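Local coordinates for uncharacterized protein (Bacteroides eggerthii, PDB 4L3R) that is of unknown function but belongs to the DUF4847 family of the calycin clan, folding into an antiparallel beta-sheet with packed helices, at residues Glu51-Leu55 and Asp105-Phe111. Residue numbers count along the deposited sequence, not the author numbering.
Sequences ENFTL and DKLAKVF
Phe53 has a left-handed backbone (phi 57°, psi 52°), and its ring packs against the side of the first turn of helix 106-116. Asn52 before it is extended (phi -85°, psi 146°). Phe53 and Thr54 both face His73 of the adjacent antiparallel strand, which makes a G1 beta bulge at the start of strand 54-61. The closest CA approach is Phe53 CA to Ala108 CA, 7.5 Å.

The Phe53 side chain takes chi1 m and chi2 -90°. Its edge meets the face of the Phe111 ring in a T-shaped stack, with centroids 5.5 Å apart and planes at 82°. Phe111 has chi1 t, which directs its ring at the bulge, with Phe53 CA over one face and Thr54 O at the edge, 3.6 Å from Phe111 CZ. Helix 106-116 lies in the connection between the outermost strands of the antiparallel sheet, 92-96 and 118-123, and here packs against the start of strand 54-61. The up-and-down strand order is consistent with the family's calycin clan. Leu17 of strand 15-22 touches both phenylalanine side chains, and Leu47 of helix 37-48 also packs on Phe53.

Leu107 (chi1 t, chi2 p) makes a CH-pi contact over one face of Phe53, with CD2 4.2 Å from the ring centroid. Phe53 CE1 lies 3.7 Å from both Leu107 CG and Ala108 CA. Asp105 is the helix N-cap. Its OD2 accepts weak bonds from Leu107 N (3.2 Å) and Ala108 N (3.4 Å), and is also hydrogen-bonded to Ser43 OG. Asp105 OD2 sits 4.3 Å from Phe53 CZ, near the ring plane.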
# COMPACT_ATOMS: atom_id res chain seq x y z
N GLU B 51 -3.60 7.23 -21.51
CA GLU B 51 -2.66 7.68 -20.48
C GLU B 51 -2.93 9.10 -19.96
O GLU B 51 -2.37 9.44 -18.92
CB GLU B 51 -1.19 7.57 -20.97
CG GLU B 51 -0.82 8.42 -22.18
CD GLU B 51 -0.83 7.72 -23.53
OE1 GLU B 51 -1.71 6.85 -23.74
OE2 GLU B 51 -0.01 8.09 -24.39
N ASN B 52 -3.75 9.93 -20.64
CA ASN B 52 -4.02 11.31 -20.19
C ASN B 52 -5.15 11.38 -19.16
O ASN B 52 -6.10 10.60 -19.21
CB ASN B 52 -4.37 12.21 -21.37
CG ASN B 52 -3.23 12.40 -22.35
OD1 ASN B 52 -2.10 12.01 -22.09
ND2 ASN B 52 -3.49 13.04 -23.48
N PHE B 53 -5.02 12.34 -18.22
CA PHE B 53 -5.97 12.62 -17.14
C PHE B 53 -6.20 11.37 -16.27
O PHE B 53 -7.35 10.98 -16.02
CB PHE B 53 -7.29 13.19 -17.67
CG PHE B 53 -7.12 14.43 -18.51
CD1 PHE B 53 -7.14 15.69 -17.93
CD2 PHE B 53 -6.95 14.34 -19.89
CE1 PHE B 53 -6.95 16.83 -18.70
CE2 PHE B 53 -6.77 15.49 -20.66
CZ PHE B 53 -6.79 16.73 -20.06
N THR B 54 -5.10 10.77 -15.80
CA THR B 54 -5.14 9.59 -14.94
C THR B 54 -4.74 9.98 -13.51
O THR B 54 -4.07 10.99 -13.30
CB THR B 54 -4.24 8.49 -15.48
OG1 THR B 54 -2.89 8.95 -15.53
CG2 THR B 54 -4.69 7.98 -16.83
N LEU B 55 -5.15 9.16 -12.55
CA LEU B 55 -4.86 9.35 -11.13
C LEU B 55 -4.58 7.99 -10.51
O LEU B 55 -5.30 7.03 -10.79
CB LEU B 55 -6.05 10.07 -10.45
CG LEU B 55 -6.07 10.18 -8.92
CD1 LEU B 55 -5.01 11.16 -8.43
CD2 LEU B 55 -7.43 10.66 -8.44
N ASP B 105 -3.35 23.36 -22.17
CA ASP B 105 -4.76 22.97 -22.29
C ASP B 105 -5.54 23.37 -21.04
O ASP B 105 -5.09 23.09 -19.93
CB ASP B 105 -4.86 21.46 -22.52
CG ASP B 105 -6.22 21.01 -22.97
OD1 ASP B 105 -6.52 21.13 -24.17
OD2 ASP B 105 -7.00 20.56 -22.11
N LYS B 106 -6.71 24.02 -21.21
CA LYS B 106 -7.52 24.49 -20.08
C LYS B 106 -8.04 23.34 -19.21
O LYS B 106 -8.09 23.52 -17.99
CB LYS B 106 -8.70 25.34 -20.55
CG LYS B 106 -8.27 26.70 -21.11
CD LYS B 106 -9.49 27.54 -21.47
CE LYS B 106 -9.13 28.93 -21.95
NZ LYS B 106 -10.34 29.76 -22.16
N LEU B 107 -8.42 22.19 -19.80
CA LEU B 107 -8.87 21.05 -18.99
C LEU B 107 -7.72 20.52 -18.13
O LEU B 107 -7.93 20.19 -16.96
CB LEU B 107 -9.44 19.92 -19.85
CG LEU B 107 -10.09 18.74 -19.10
CD1 LEU B 107 -11.29 19.20 -18.27
CD2 LEU B 107 -10.49 17.63 -20.06
N ALA B 108 -6.50 20.47 -18.70
CA ALA B 108 -5.30 20.01 -17.99
C ALA B 108 -4.92 20.97 -16.85
O ALA B 108 -4.53 20.51 -15.78
CB ALA B 108 -4.14 19.86 -18.96
N LYS B 109 -5.08 22.29 -17.06
CA LYS B 109 -4.80 23.29 -16.01
C LYS B 109 -5.77 23.13 -14.84
O LYS B 109 -5.34 23.18 -13.68
CB LYS B 109 -4.90 24.72 -16.56
CG LYS B 109 -3.76 25.16 -17.46
CD LYS B 109 -4.05 26.55 -18.04
CE LYS B 109 -2.95 27.07 -18.90
NZ LYS B 109 -3.25 28.44 -19.42
N VAL B 110 -7.07 22.94 -15.14
CA VAL B 110 -8.12 22.75 -14.14
C VAL B 110 -7.88 21.43 -13.37
O VAL B 110 -8.04 21.40 -12.14
CB VAL B 110 -9.52 22.79 -14.81
CG1 VAL B 110 -10.61 22.24 -13.89
CG2 VAL B 110 -9.86 24.21 -15.25
N PHE B 111 -7.52 20.36 -14.08
CA PHE B 111 -7.26 19.04 -13.47
C PHE B 111 -6.12 19.11 -12.45
O PHE B 111 -6.30 18.67 -11.31
CB PHE B 111 -6.90 18.04 -14.59
CG PHE B 111 -6.57 16.64 -14.14
CD1 PHE B 111 -7.58 15.73 -13.87
CD2 PHE B 111 -5.26 16.21 -14.08
CE1 PHE B 111 -7.28 14.42 -13.52
CE2 PHE B 111 -4.95 14.89 -13.71
CZ PHE B 111 -5.97 14.00 -13.45